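PDB 4J32: putative periplasmic protein, which is Tai4, the periplasmic immunity protein that binds the type VI secretion effector Tae4, a peptidoglycan hydrolase, and probably protects the cell by inhibiting it. Local coordinates for residues L23-K28 / I60-S65; E12-W17 / E52-I57. All blocks are in the same frame, centred on the assembly; numbering follows the deposited sequence.

In the fold
From the N terminus the chain enters helix 10-26, which supplies one side of both contacts, first E12-W17 and then L23-K28. It then turns back through helix 30-46 into helix 51-65, where E52-I57 and I60-S65 supply the other sides in the same order. Interaction 2 therefore closes a loop of 34 residues and interaction 1 one of 31; the two loops cross, because their segments alternate along the chain. Their centres lie about 13 Å apart on the same helix pair: interaction 2 is a buried aromatic junction, interaction 1 a lighter surface contact where both helices end. Together they join the first and third helices of an all-helical domain.

Interaction 1 of 2, residues L23-K28 / I60-S65; sequences LALVYK and IAKKYS
The C-terminal turns of helices 10-26 and 51-65 meet here, at the surface of the all-helical Tai4 immunity domain. L25 does most of the work. Its CB passes S65 CB at 4.1 Å, and its first torsion (-62°) sets CG beside the backbone N, with the chain extended toward the other helix. The two methyls then part. CD1 settles on A61 CB at 3.9 Å, with the S65 hydroxyl also near. CD2 lies against the amino end of K62, its closest atom NZ at 3.7 Å. The two side chains cross at about a right angle, so the lysine flanks the leucine tip; its chain runs extended to CE and bends only at chi4 (-17°), which turns NZ. The ammonium has its stronger partner in D58 on the same helix, a salt bridge.

S65 OG takes the crowded position between backbone N and carbonyl carbon (chi1 63°) and gives a weak hydrogen bond to A61 O, which already accepts from the N-H groups of Y64 and S65. V26 touches N78 and C82 of helix 78-86, the latter disulfide-bonded to C22. L25 itself, with K33 and R37, lines the pocket of a bound 2-ethoxyethanol, probably from the crystallisation liquor. At the closest backbone approach of the two segments, V26 CG1 rests on S65 CB at 3.7 Å.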
ATOM      1  N   LEU B  23       0.643   4.062   4.321  1.00 17.54           N
ATOM      2  CA  LEU B  23      -0.556   3.913   3.470  1.00 18.30           C
ATOM      3  C   LEU B  23      -1.801   4.447   4.201  1.00 19.38           C
ATOM      4  O   LEU B  23      -2.653   5.118   3.594  1.00 20.49           O
ATOM      5  CB  LEU B  23      -0.710   2.448   3.039  1.00 17.90           C
ATOM      6  CG  LEU B  23       0.382   1.882   2.124  1.00 17.08           C
ATOM      7  CD1 LEU B  23       0.222   0.336   1.951  1.00 18.84           C
ATOM      8  CD2 LEU B  23       0.374   2.614   0.737  1.00 18.55           C
ATOM      9  N   ALA B  24      -1.879   4.203   5.514  1.00 18.91           N
ATOM     10  CA  ALA B  24      -2.943   4.764   6.347  1.00 20.22           C
ATOM     11  C   ALA B  24      -2.927   6.289   6.368  1.00 21.16           C
ATOM     12  O   ALA B  24      -3.967   6.918   6.549  1.00 23.21           O
ATOM     13  CB  ALA B  24      -2.841   4.239   7.783  1.00 20.08           C
ATOM     14  N   LEU B  25      -1.738   6.883   6.243  1.00 20.00           N
ATOM     15  CA  LEU B  25      -1.647   8.339   6.168  1.00 20.87           C
ATOM     16  C   LEU B  25      -2.079   8.943   4.832  1.00 21.60           C
ATOM     17  O   LEU B  25      -2.734   9.992   4.812  1.00 22.22           O
ATOM     18  CB  LEU B  25      -0.216   8.821   6.461  1.00 20.69           C
ATOM     19  CG  LEU B  25       0.380   8.526   7.841  1.00 21.21           C
ATOM     20  CD1 LEU B  25       1.823   9.064   7.912  1.00 21.81           C
ATOM     21  CD2 LEU B  25      -0.484   9.116   8.941  1.00 23.74           C
ATOM     22  N   VAL B  26      -1.666   8.339   3.728  1.00 19.80           N
ATOM     23  CA  VAL B  26      -1.795   8.995   2.422  1.00 21.75           C
ATOM     24  C   VAL B  26      -3.166   8.859   1.750  1.00 22.98           C
ATOM     25  O   VAL B  26      -3.547   9.710   0.959  1.00 24.76           O
ATOM     26  CB  VAL B  26      -0.668   8.606   1.413  1.00 21.16           C
ATOM     27  CG1 VAL B  26       0.748   8.952   1.995  1.00 21.96           C
ATOM     28  CG2 VAL B  26      -0.747   7.135   1.020  1.00 19.14           C
ATOM     29  N   TYR B  27      -3.889   7.797   2.066  1.00 23.31           N
ATOM     30  CA  TYR B  27      -5.154   7.514   1.387  1.00 25.21           C
ATOM     31  C   TYR B  27      -6.310   8.193   2.117  1.00 27.36           C
ATOM     32  O   TYR B  27      -6.292   8.263   3.344  1.00 29.29           O
ATOM     33  CB  TYR B  27      -5.383   6.006   1.371  1.00 24.23           C
ATOM     34  CG  TYR B  27      -4.450   5.204   0.471  1.00 23.32           C
ATOM     35  CD1 TYR B  27      -4.067   5.667  -0.806  1.00 21.42           C
ATOM     36  CD2 TYR B  27      -3.996   3.962   0.889  1.00 21.00           C
ATOM     37  CE1 TYR B  27      -3.236   4.885  -1.630  1.00 21.22           C
ATOM     38  CE2 TYR B  27      -3.189   3.168   0.081  1.00 22.31           C
ATOM     39  CZ  TYR B  27      -2.795   3.635  -1.168  1.00 21.97           C
ATOM     40  OH  TYR B  27      -1.999   2.792  -1.916  1.00 20.53           O
ATOM     41  N   LYS B  28      -7.298   8.672   1.372  1.00 28.80           N
ATOM     42  CA  LYS B  28      -8.408   9.435   1.954  1.00 30.88           C
ATOM     43  C   LYS B  28      -9.549   8.527   2.447  1.00 30.71           C
ATOM     44  O   LYS B  28     -10.131   8.743   3.533  1.00 31.07           O
ATOM     45  CB  LYS B  28      -8.914  10.491   0.959  1.00 32.68           C
ATOM     46  CG  LYS B  28      -9.834  11.523   1.619  1.00 35.35           C
ATOM     47  CD  LYS B  28     -10.539  12.472   0.662  1.00 38.00           C
ATOM     48  CE  LYS B  28     -11.414  13.445   1.475  1.00 41.77           C
ATOM     49  NZ  LYS B  28     -12.401  14.222   0.670  1.00 46.52           N
ATOM     50  N   ILE B  60       9.141  10.171  10.233  1.00 20.96           N
ATOM     51  CA  ILE B  60       9.790  10.037   8.916  1.00 21.63           C
ATOM     52  C   ILE B  60       8.739   9.884   7.823  1.00 21.06           C
ATOM     53  O   ILE B  60       8.859  10.503   6.762  1.00 21.09           O
ATOM     54  CB  ILE B  60      10.832   8.883   8.875  1.00 21.50           C
ATOM     55  CG1 ILE B  60      11.839   9.058  10.020  1.00 21.84           C
ATOM     56  CG2 ILE B  60      11.535   8.820   7.495  1.00 21.18           C
ATOM     57  CD1 ILE B  60      12.771   7.820  10.237  1.00 23.73           C
ATOM     58  N   ALA B  61       7.701   9.091   8.106  1.00 19.97           N
ATOM     59  CA  ALA B  61       6.618   8.876   7.147  1.00 21.01           C
ATOM     60  C   ALA B  61       6.010  10.212   6.735  1.00 22.47           C
ATOM     61  O   ALA B  61       5.681  10.400   5.556  1.00 22.86           O
ATOM     62  CB  ALA B  61       5.542   7.957   7.726  1.00 19.73           C
ATOM     63  N   LYS B  62       5.876  11.127   7.698  1.00 23.52           N
ATOM     64  CA  LYS B  62       5.249  12.414   7.410  0.60 25.14           C
ATOM     65  C   LYS B  62       6.087  13.278   6.458  1.00 25.99           C
ATOM     66  O   LYS B  62       5.543  14.163   5.788  1.00 27.31           O
ATOM     67  CB  LYS B  62       4.860  13.144   8.706  0.60 26.03           C
ATOM     68  CG  LYS B  62       3.670  12.492   9.443  0.60 25.97           C
ATOM     69  CD  LYS B  62       3.448  13.114  10.814  0.60 27.82           C
ATOM     70  CE  LYS B  62       2.232  12.567  11.573  0.60 28.41           C
ATOM     71  NZ  LYS B  62       1.248  11.844  10.720  0.60 30.57           N
ATOM     72  N   LYS B  63       7.391  13.000   6.354  1.00 26.13           N
ATOM     73  CA  LYS B  63       8.263  13.719   5.412  1.00 27.10           C
ATOM     74  C   LYS B  63       7.921  13.300   3.970  1.00 25.86           C
ATOM     75  O   LYS B  63       8.234  14.025   3.025  1.00 26.94           O
ATOM     76  CB  LYS B  63       9.741  13.424   5.675  1.00 27.84           C
ATOM     77  CG  LYS B  63      10.264  13.957   7.017  1.00 30.85           C
ATOM     78  CD  LYS B  63      11.656  13.414   7.310  1.00 34.28           C
ATOM     79  CE  LYS B  63      12.113  13.880   8.693  1.00 39.68           C
ATOM     80  NZ  LYS B  63      13.597  13.926   8.754  1.00 42.96           N
ATOM     81  N   TYR B  64       7.300  12.131   3.821  1.00 22.71           N
ATOM     82  CA  TYR B  64       6.918  11.592   2.505  1.00 22.09           C
ATOM     83  C   TYR B  64       5.438  11.827   2.248  1.00 22.32           C
ATOM     84  O   TYR B  64       5.058  12.132   1.128  1.00 21.97           O
ATOM     85  CB  TYR B  64       7.235  10.078   2.405  1.00 20.09           C
ATOM     86  CG  TYR B  64       8.724   9.853   2.239  1.00 21.05           C
ATOM     87  CD1 TYR B  64       9.290   9.736   0.959  1.00 19.92           C
ATOM     88  CD2 TYR B  64       9.578   9.807   3.366  1.00 19.77           C
ATOM     89  CE1 TYR B  64      10.683   9.588   0.795  1.00 22.33           C
ATOM     90  CE2 TYR B  64      10.965   9.643   3.215  1.00 21.29           C
ATOM     91  CZ  TYR B  64      11.507   9.533   1.926  1.00 22.76           C
ATOM     92  OH  TYR B  64      12.875   9.394   1.755  1.00 22.53           O
ATOM     93  N   SER B  65       4.611  11.681   3.291  1.00 23.17           N
ATOM     94  CA  SER B  65       3.160  11.747   3.110  1.00 23.85           C
ATOM     95  C   SER B  65       2.730  13.164   2.725  1.00 24.85           C
ATOM     96  O   SER B  65       1.692  13.338   2.080  1.00 26.11           O
ATOM     97  CB  SER B  65       2.399  11.241   4.352  1.00 24.02           C
ATOM     98  OG  SER B  65       2.663  12.061   5.474  1.00 26.82           O
TER

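Interaction 2 of 2, residues E12-W17 / E52-I57; sequences ELLKNW and EIYHEI
W17 lays one face of its indole over the edge of the Y54 ring in an edge-to-face aromatic pair. The tyrosine edge comes in through CD1, which stands over the middle of the indole and is 3.5 Å from W17 CD2. The planes meet at 66°, and the centroids of the five-membered ring and the tyrosine ring are 4.7 Å apart. Further along the same indole, Y54 CB makes a CH-pi contact over the six-membered ring, 3.9 Å from its centroid, so one residue spans both rings. The torsions suit this: W17 carries CG anti to the backbone N (chi1 -165°), whereas Y54 has CG beside its own N. I57 comes in at the indole edge, CG2 lying in the ring plane 3.7 Å from W17 CZ3.

L14, one turn before W17, reaches in chiefly with CD2. This methyl packs 3.7 Å from Y54 CE1 and also meets I53 CG2 and I57 CD1, the leucine crossing the tyrosine at about a right angle. No hydrogen bond links the two segments; apolar and aromatic contacts hold together two helices that cross at -46°, their short axes 10.9 Å apart at closest approach. Y54 also packs on R92 of the partner protein chain in the complex, and neighbouring H55 hydrogen-bonds N47 of that chain, so this helix also takes part in the interface. Around the junction, W17 stacks on H21 and touches A40 of helix 30-46, while I57 rests on L94 of helix 89-96.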
ATOM      1  N   GLU B  12      11.791  -6.877  10.121  1.00 19.98           N
ATOM      2  CA  GLU B  12      10.775  -7.024   9.083  1.00 20.13           C
ATOM      3  C   GLU B  12       9.427  -6.514   9.575  1.00 18.55           C
ATOM      4  O   GLU B  12       8.707  -5.829   8.839  1.00 18.23           O
ATOM      5  CB  GLU B  12      10.642  -8.508   8.685  1.00 19.90           C
ATOM      6  CG  GLU B  12      11.790  -9.000   7.810  1.00 22.80           C
ATOM      7  CD  GLU B  12      11.817 -10.523   7.580  1.00 25.68           C
ATOM      8  OE1 GLU B  12      11.218 -11.318   8.344  1.00 25.14           O
ATOM      9  OE2 GLU B  12      12.474 -10.926   6.595  1.00 29.83           O
ATOM     10  N   LEU B  13       9.085  -6.806  10.824  1.00 18.09           N
ATOM     11  CA  LEU B  13       7.817  -6.269  11.386  1.00 16.76           C
ATOM     12  C   LEU B  13       7.809  -4.739  11.355  1.00 16.72           C
ATOM     13  O   LEU B  13       6.791  -4.118  11.047  1.00 15.93           O
ATOM     14  CB  LEU B  13       7.579  -6.752  12.823  1.00 17.23           C
ATOM     15  CG  LEU B  13       7.249  -8.222  13.073  1.00 18.27           C
ATOM     16  CD1 LEU B  13       7.313  -8.515  14.573  1.00 18.38           C
ATOM     17  CD2 LEU B  13       5.851  -8.570  12.518  1.00 17.97           C
ATOM     18  N   LEU B  14       8.935  -4.128  11.697  1.00 17.34           N
ATOM     19  CA  LEU B  14       9.005  -2.655  11.768  1.00 17.50           C
ATOM     20  C   LEU B  14       8.912  -2.034  10.373  1.00 17.19           C
ATOM     21  O   LEU B  14       8.268  -1.001  10.192  1.00 16.93           O
ATOM     22  CB  LEU B  14      10.286  -2.205  12.482  1.00 17.78           C
ATOM     23  CG  LEU B  14      10.254  -2.495  13.995  1.00 19.60           C
ATOM     24  CD1 LEU B  14      11.664  -2.369  14.589  1.00 19.85           C
ATOM     25  CD2 LEU B  14       9.290  -1.563  14.701  1.00 21.00           C
ATOM     26  N   LYS B  15       9.544  -2.668   9.400  1.00 16.96           N
ATOM     27  CA  LYS B  15       9.423  -2.235   8.006  1.00 17.39           C
ATOM     28  C   LYS B  15       7.980  -2.442   7.500  1.00 16.78           C
ATOM     29  O   LYS B  15       7.442  -1.594   6.803  1.00 16.76           O
ATOM     30  CB  LYS B  15      10.432  -2.982   7.134  1.00 19.36           C
ATOM     31  CG  LYS B  15      11.893  -2.564   7.414  1.00 22.09           C
ATOM     32  CD  LYS B  15      12.894  -3.594   6.895  1.00 28.64           C
ATOM     33  CE  LYS B  15      14.338  -3.182   7.267  1.00 30.95           C
ATOM     34  NZ  LYS B  15      15.357  -4.095   6.678  1.00 36.78           N
ATOM     35  N   ASN B  16       7.345  -3.533   7.911  1.00 16.81           N
ATOM     36  CA  ASN B  16       5.943  -3.790   7.519  1.00 16.41           C
ATOM     37  C   ASN B  16       5.017  -2.765   8.126  1.00 16.49           C
ATOM     38  O   ASN B  16       4.087  -2.281   7.455  1.00 16.64           O
ATOM     39  CB  ASN B  16       5.487  -5.204   7.909  1.00 16.72           C
ATOM     40  CG  ASN B  16       6.181  -6.309   7.122  1.00 17.12           C
ATOM     41  OD1 ASN B  16       6.897  -6.073   6.150  1.00 17.89           O
ATOM     42  ND2 ASN B  16       5.970  -7.546   7.561  1.00 18.43           N
ATOM     43  N   TRP B  17       5.259  -2.454   9.414  1.00 15.99           N
ATOM     44  CA  TRP B  17       4.570  -1.374  10.103  1.00 16.20           C
ATOM     45  C   TRP B  17       4.755  -0.052   9.370  1.00 16.19           C
ATOM     46  O   TRP B  17       3.795   0.675   9.144  1.00 15.31           O
ATOM     47  CB  TRP B  17       5.029  -1.244  11.580  1.00 15.66           C
ATOM     48  CG  TRP B  17       4.073  -0.379  12.374  1.00 17.47           C
ATOM     49  CD1 TRP B  17       3.015  -0.816  13.108  1.00 17.65           C
ATOM     50  CD2 TRP B  17       4.064   1.050  12.463  1.00 17.73           C
ATOM     51  NE1 TRP B  17       2.346   0.243  13.658  1.00 16.52           N
ATOM     52  CE2 TRP B  17       2.963   1.407  13.277  1.00 17.42           C
ATOM     53  CE3 TRP B  17       4.892   2.068  11.948  1.00 18.24           C
ATOM     54  CZ2 TRP B  17       2.653   2.746  13.599  1.00 16.59           C
ATOM     55  CZ3 TRP B  17       4.585   3.395  12.256  1.00 17.17           C
ATOM     56  CH2 TRP B  17       3.478   3.729  13.084  1.00 18.29           C
ATOM     57  N   GLU B  52       7.473   4.526  21.229  1.00 19.72           N
ATOM     58  CA  GLU B  52       8.149   5.683  20.631  1.00 20.10           C
ATOM     59  C   GLU B  52       8.871   5.330  19.329  1.00 18.98           C
ATOM     60  O   GLU B  52       9.085   6.219  18.521  1.00 19.62           O
ATOM     61  CB  GLU B  52       9.118   6.362  21.608  1.00 20.62           C
ATOM     62  CG  GLU B  52       8.447   7.137  22.757  1.00 22.35           C
ATOM     63  CD  GLU B  52       7.973   6.245  23.891  1.00 21.49           C
ATOM     64  OE1 GLU B  52       8.259   5.015  23.900  1.00 23.31           O
ATOM     65  OE2 GLU B  52       7.317   6.781  24.806  1.00 24.80           O
ATOM     66  N   ILE B  53       9.268   4.073  19.115  1.00 18.73           N
ATOM     67  CA  ILE B  53       9.898   3.779  17.807  1.00 19.11           C
ATOM     68  C   ILE B  53       8.896   3.922  16.668  1.00 18.38           C
ATOM     69  O   ILE B  53       9.236   4.386  15.587  1.00 18.16           O
ATOM     70  CB  ILE B  53      10.686   2.442  17.755  1.00 18.93           C
ATOM     71  CG1 ILE B  53      11.797   2.553  16.675  1.00 19.78           C
ATOM     72  CG2 ILE B  53       9.746   1.231  17.577  1.00 18.57           C
ATOM     73  CD1 ILE B  53      12.759   1.332  16.632  1.00 21.23           C
ATOM     74  N   TYR B  54       7.648   3.554  16.931  1.00 17.45           N
ATOM     75  CA  TYR B  54       6.599   3.741  15.926  1.00 17.42           C
ATOM     76  C   TYR B  54       6.269   5.229  15.717  1.00 17.82           C
ATOM     77  O   TYR B  54       6.006   5.652  14.581  1.00 16.97           O
ATOM     78  CB  TYR B  54       5.344   2.950  16.322  1.00 17.42           C
ATOM     79  CG  TYR B  54       5.644   1.499  16.592  1.00 17.75           C
ATOM     80  CD1 TYR B  54       5.602   0.555  15.555  1.00 17.03           C
ATOM     81  CD2 TYR B  54       5.951   1.063  17.891  1.00 18.34           C
ATOM     82  CE1 TYR B  54       5.867  -0.797  15.791  1.00 17.20           C
ATOM     83  CE2 TYR B  54       6.233  -0.301  18.145  1.00 17.79           C
ATOM     84  CZ  TYR B  54       6.176  -1.208  17.101  1.00 18.97           C
ATOM     85  OH  TYR B  54       6.438  -2.537  17.332  1.00 18.64           O
ATOM     86  N   HIS B  55       6.289   6.004  16.803  1.00 18.71           N
ATOM     87  CA  HIS B  55       6.139   7.461  16.716  1.00 18.48           C
ATOM     88  C   HIS B  55       7.248   8.067  15.848  1.00 19.37           C
ATOM     89  O   HIS B  55       6.999   9.004  15.080  1.00 19.53           O
ATOM     90  CB  HIS B  55       6.179   8.143  18.097  1.00 20.09           C
ATOM     91  CG  HIS B  55       5.093   7.722  19.037  1.00 19.25           C
ATOM     92  ND1 HIS B  55       5.072   8.126  20.359  1.00 23.39           N
ATOM     93  CD2 HIS B  55       4.016   6.914  18.870  1.00 20.45           C
ATOM     94  CE1 HIS B  55       4.018   7.598  20.958  1.00 23.80           C
ATOM     95  NE2 HIS B  55       3.367   6.852  20.082  1.00 20.84           N
ATOM     96  N   GLU B  56       8.475   7.553  15.985  1.00 18.40           N
ATOM     97  CA  GLU B  56       9.583   8.071  15.164  1.00 19.23           C
ATOM     98  C   GLU B  56       9.464   7.633  13.689  1.00 18.70           C
ATOM     99  O   GLU B  56       9.772   8.403  12.783  1.00 19.34           O
ATOM    100  CB  GLU B  56      10.932   7.624  15.733  1.00 19.78           C
ATOM    101  CG  GLU B  56      12.131   8.416  15.153  1.00 21.34           C
ATOM    102  CD  GLU B  56      12.098   9.928  15.382  1.00 25.99           C
ATOM    103  OE1 GLU B  56      11.289  10.460  16.192  1.00 25.01           O
ATOM    104  OE2 GLU B  56      12.944  10.616  14.751  1.00 27.05           O
ATOM    105  N   ILE B  57       9.058   6.392  13.456  1.00 17.15           N
ATOM    106  CA  ILE B  57       8.746   5.933  12.093  1.00 17.21           C
ATOM    107  C   ILE B  57       7.698   6.866  11.455  1.00 18.68           C
ATOM    108  O   ILE B  57       7.849   7.299  10.306  1.00 18.49           O
ATOM    109  CB  ILE B  57       8.282   4.471  12.068  1.00 16.81           C
ATOM    110  CG1 ILE B  57       9.448   3.573  12.494  1.00 16.68           C
ATOM    111  CG2 ILE B  57       7.802   4.073  10.642  1.00 16.24           C
ATOM    112  CD1 ILE B  57       9.094   2.064  12.729  1.00 17.45           C
TER